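Side-chain contact in ribosomal RNA small subunit methyltransferase Nep1 (Archaeoglobus fulgidus, PDB 3O7B), which probably methylates N1 of a specific pseudouridine in 16S ribosomal RNA, using S-adenosyl-L-methionine as methyl donor during ribosome biogenesis: residues A[141-146]-A[153-158]. Numbering follows the deposited sequence. Where two conformers were deposited one is given.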
ATOM      1  N   GLU A 141     -20.194  10.090   7.296  1.00 18.27           N
ATOM      2  CA  GLU A 141     -20.989  11.047   8.063  1.00 19.18           C
ATOM      3  C   GLU A 141     -21.519  12.190   7.203  1.00 19.39           C
ATOM      4  O   GLU A 141     -22.716  12.497   7.244  1.00 20.88           O
ATOM      5  CB  GLU A 141     -20.137  11.606   9.202  1.00 19.34           C
ATOM      6  CG  GLU A 141     -20.799  12.733  10.002  1.00 22.54           C
ATOM      7  CD  GLU A 141     -22.038  12.299  10.766  1.00 25.89           C
ATOM      8  OE1 GLU A 141     -22.236  11.084  11.018  1.00 26.15           O
ATOM      9  OE2 GLU A 141     -22.824  13.203  11.139  1.00 29.20           O
ATOM     10  N   GLU A 142     -20.632  12.824   6.439  1.00 18.58           N
ATOM     11  CA  GLU A 142     -20.936  14.040   5.678  1.00 18.73           C
ATOM     12  C   GLU A 142     -21.363  13.772   4.238  1.00 18.35           C
ATOM     13  O   GLU A 142     -21.939  14.645   3.585  1.00 18.16           O
ATOM     14  CB  GLU A 142     -19.741  15.001   5.709  1.00 19.35           C
ATOM     15  CG  GLU A 142     -19.346  15.341   7.139  1.00 23.31           C
ATOM     16  CD  GLU A 142     -18.520  16.599   7.308  1.00 29.15           C
ATOM     17  OE1 GLU A 142     -18.149  17.264   6.312  1.00 32.82           O
ATOM     18  OE2 GLU A 142     -18.242  16.927   8.479  1.00 32.72           O
ATOM     19  N   ARG A 143     -21.058  12.564   3.748  1.00 17.46           N
ATOM     20  CA  ARG A 143     -21.463  12.056   2.402  1.00 17.27           C
ATOM     21  C   ARG A 143     -20.651  12.616   1.245  1.00 16.38           C
ATOM     22  O   ARG A 143     -20.743  12.137   0.116  1.00 16.64           O
ATOM     23  CB  ARG A 143     -22.975  12.247   2.118  1.00 17.86           C
ATOM     24  CG  ARG A 143     -23.899  11.803   3.238  1.00 19.11           C
ATOM     25  CD  ARG A 143     -23.594  10.413   3.735  1.00 20.83           C
ATOM     26  NE  ARG A 143     -23.951   9.379   2.763  1.00 21.85           N
ATOM     27  CZ  ARG A 143     -23.789   8.073   2.972  1.00 22.27           C
ATOM     28  NH1 ARG A 143     -23.259   7.631   4.108  1.00 22.09           N
ATOM     29  NH2 ARG A 143     -24.163   7.208   2.041  1.00 22.94           N
ATOM     30  N   ARG A 144     -19.855  13.649   1.519  0.50 16.53           N
ATOM     31  CA  ARG A 144     -18.965  14.218   0.519  0.50 16.57           C
ATOM     32  C   ARG A 144     -17.799  14.954   1.159  0.50 16.30           C
ATOM     33  O   ARG A 144     -17.955  15.620   2.194  0.50 16.93           O
ATOM     34  CB  ARG A 144     -19.700  15.189  -0.400  0.50 17.29           C
ATOM     35  CG  ARG A 144     -20.452  16.301   0.336  0.50 19.67           C
ATOM     36  CD  ARG A 144     -20.685  17.533  -0.535  0.50 22.58           C
ATOM     37  NE  ARG A 144     -20.913  17.209  -1.945  0.50 26.37           N
ATOM     38  CZ  ARG A 144     -20.658  18.027  -2.967  0.50 27.42           C
ATOM     39  NH1 ARG A 144     -20.172  19.246  -2.754  0.50 28.16           N
ATOM     40  NH2 ARG A 144     -20.902  17.628  -4.208  0.50 28.52           N
ATOM     41  N   ILE A 145     -16.650  14.849   0.497  1.00 15.44           N
ATOM     42  CA  ILE A 145     -15.406  15.516   0.913  1.00 14.51           C
ATOM     43  C   ILE A 145     -15.093  16.505  -0.194  1.00 14.67           C
ATOM     44  O   ILE A 145     -15.110  16.148  -1.371  1.00 15.04           O
ATOM     45  CB  ILE A 145     -14.254  14.478   1.066  1.00 14.14           C
ATOM     46  CG1 ILE A 145     -14.574  13.433   2.169  1.00 14.43           C
ATOM     47  CG2 ILE A 145     -12.877  15.176   1.316  1.00 15.03           C
ATOM     48  CD1 ILE A 145     -14.734  13.959   3.602  1.00 17.88           C
ATOM     49  N   THR A 146     -14.811  17.769   0.159  1.00 14.32           N
ATOM     50  CA  THR A 146     -14.664  18.806  -0.855  1.00 15.31           C
ATOM     51  C   THR A 146     -13.405  19.658  -0.681  1.00 14.44           C
ATOM     52  O   THR A 146     -12.909  19.822   0.461  1.00 15.39           O
ATOM     53  CB  THR A 146     -15.866  19.790  -0.868  1.00 15.60           C
ATOM     54  OG1 THR A 146     -15.839  20.576   0.333  1.00 18.98           O
ATOM     55  CG2 THR A 146     -17.198  19.061  -0.988  1.00 17.57           C
ATOM     56  N   ILE A 153     -14.456  13.517  -3.006  1.00 13.14           N
ATOM     57  CA  ILE A 153     -14.979  12.173  -2.777  1.00 13.81           C
ATOM     58  C   ILE A 153     -16.439  12.318  -2.429  1.00 13.89           C
ATOM     59  O   ILE A 153     -16.792  13.184  -1.650  1.00 14.01           O
ATOM     60  CB  ILE A 153     -14.277  11.451  -1.605  1.00 13.47           C
ATOM     61  CG1 ILE A 153     -12.746  11.601  -1.670  1.00 13.82           C
ATOM     62  CG2 ILE A 153     -14.725   9.972  -1.563  1.00 13.49           C
ATOM     63  CD1 ILE A 153     -12.018  11.044  -0.415  1.00 14.86           C
ATOM     64  N   GLU A 154     -17.303  11.478  -3.007  0.50 13.87           N
ATOM     65  CA  GLU A 154     -18.739  11.573  -2.722  0.50 14.90           C
ATOM     66  C   GLU A 154     -19.488  10.274  -2.988  0.50 14.28           C
ATOM     67  O   GLU A 154     -19.204   9.604  -3.986  0.50 14.40           O
ATOM     68  CB  GLU A 154     -19.368  12.673  -3.584  0.50 14.93           C
ATOM     69  CG  GLU A 154     -20.771  13.053  -3.152  0.50 17.04           C
ATOM     70  CD  GLU A 154     -21.370  14.178  -3.973  0.50 17.20           C
ATOM     71  OE1 GLU A 154     -21.113  14.254  -5.196  0.50 18.79           O
ATOM     72  OE2 GLU A 154     -22.112  14.991  -3.381  0.50 21.11           O
ATOM     73  N   PHE A 155     -20.447   9.940  -2.118  1.00 14.32           N
ATOM     74  CA  PHE A 155     -21.398   8.855  -2.421  1.00 15.35           C
ATOM     75  C   PHE A 155     -22.276   9.285  -3.580  1.00 16.71           C
ATOM     76  O   PHE A 155     -22.725  10.441  -3.637  1.00 17.31           O
ATOM     77  CB  PHE A 155     -22.280   8.533  -1.229  1.00 16.06           C
ATOM     78  CG  PHE A 155     -21.585   7.766  -0.158  1.00 16.03           C
ATOM     79  CD1 PHE A 155     -21.507   6.387  -0.221  1.00 17.62           C
ATOM     80  CD2 PHE A 155     -20.970   8.428   0.911  1.00 18.92           C
ATOM     81  CE1 PHE A 155     -20.858   5.659   0.782  1.00 18.27           C
ATOM     82  CE2 PHE A 155     -20.325   7.711   1.917  1.00 18.99           C
ATOM     83  CZ  PHE A 155     -20.257   6.338   1.853  1.00 18.82           C
ATOM     84  N   LYS A 156     -22.528   8.360  -4.506  1.00 16.73           N
ATOM     85  CA  LYS A 156     -23.448   8.638  -5.610  1.00 17.93           C
ATOM     86  C   LYS A 156     -24.729   7.829  -5.447  1.00 17.84           C
ATOM     87  O   LYS A 156     -24.673   6.652  -5.067  1.00 17.37           O
ATOM     88  CB  LYS A 156     -22.806   8.320  -6.960  1.00 18.25           C
ATOM     89  CG  LYS A 156     -21.525   9.095  -7.261  1.00 21.53           C
ATOM     90  CD  LYS A 156     -21.730  10.606  -7.325  1.00 26.83           C
ATOM     91  CE  LYS A 156     -20.577  11.248  -8.084  1.00 29.73           C
ATOM     92  NZ  LYS A 156     -20.792  12.699  -8.340  1.00 33.80           N
ATOM     93  N   ASP A 157     -25.877   8.438  -5.767  1.00 18.20           N
ATOM     94  CA  ASP A 157     -27.175   7.766  -5.605  1.00 19.56           C
ATOM     95  C   ASP A 157     -27.501   6.913  -6.829  1.00 19.40           C
ATOM     96  O   ASP A 157     -28.548   7.068  -7.482  1.00 19.93           O
ATOM     97  CB  ASP A 157     -28.302   8.774  -5.340  1.00 19.95           C
ATOM     98  CG  ASP A 157     -29.575   8.111  -4.809  1.00 23.76           C
ATOM     99  OD1 ASP A 157     -29.533   6.930  -4.386  1.00 27.30           O
ATOM    100  OD2 ASP A 157     -30.626   8.795  -4.800  1.00 26.38           O
ATOM    101  N   VAL A 158     -26.573   6.026  -7.153  1.00 18.41           N
ATOM    102  CA  VAL A 158     -26.718   5.092  -8.263  1.00 17.98           C
ATOM    103  C   VAL A 158     -26.198   3.736  -7.802  1.00 17.64           C
ATOM    104  O   VAL A 158     -25.699   3.593  -6.681  1.00 18.98           O
ATOM    105  CB  VAL A 158     -25.957   5.546  -9.518  1.00 17.24           C
ATOM    106  CG1 VAL A 158     -26.395   6.938  -9.958  1.00 19.51           C
ATOM    107  CG2 VAL A 158     -24.413   5.492  -9.299  1.00 17.86           C
TER
HETATM  108  O   HOH W   1     -23.455  12.247  -1.606  1.00 42.66           O
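Arg143 lays its guanidinium flat over one face of the Phe155 ring, the planes only 7° apart and CZ 3.7 Å from the ring centroid, a parallel cation-pi stack. Its chain, bent at chi2 and chi3, folds the group back over the ring, with NH2 above CG and NH1 nearer CE2; NH1 also hydrogen-bonds to Phe140 O, which anchors the plane to the end of helix 129-142. Arg143 has left the helix with positive phi, and its carbonyl O accepts from Phe155 N (3.1 Å), while a water bridges that same oxygen to Phe155 O. With an alanine in place of Phe155, the Arg143 guanidinium would probably lose its aromatic platform and Phe140 its edge-to-face partner. Arg144 opposes Glu154 as a non-hydrogen-bonded antiparallel pair, their side chains running alongside each other on one face of the sheet. In one of the two conformers modelled for each residue, Arg144 NE (2.9 Å) and NH2 (3.0 Å) both donate to Glu154 OE2, which lies in the guanidinium plane but is approached from above the carboxylate plane; Lys156 NZ pairs with Glu154 OE1 at 3.5 Å. Ile145 forms the hydrogen-bonded pair with Ile153: its N donates to Ile153 O at 2.7 Å, nearly straight at 171°, and its O accepts from Ile153 N. Facing helix 129-142, Ile145 CB and Ile153 CB meet 4.0 Å apart. This beta hairpin, 144-147 with 150-156, thus packs Ile145, Ile153 and Phe155 on that helix, with the Arg143 cation on the ring; on its other face Arg144 and Lys156 can share the Glu154 carboxylate, probably stabilising its charge.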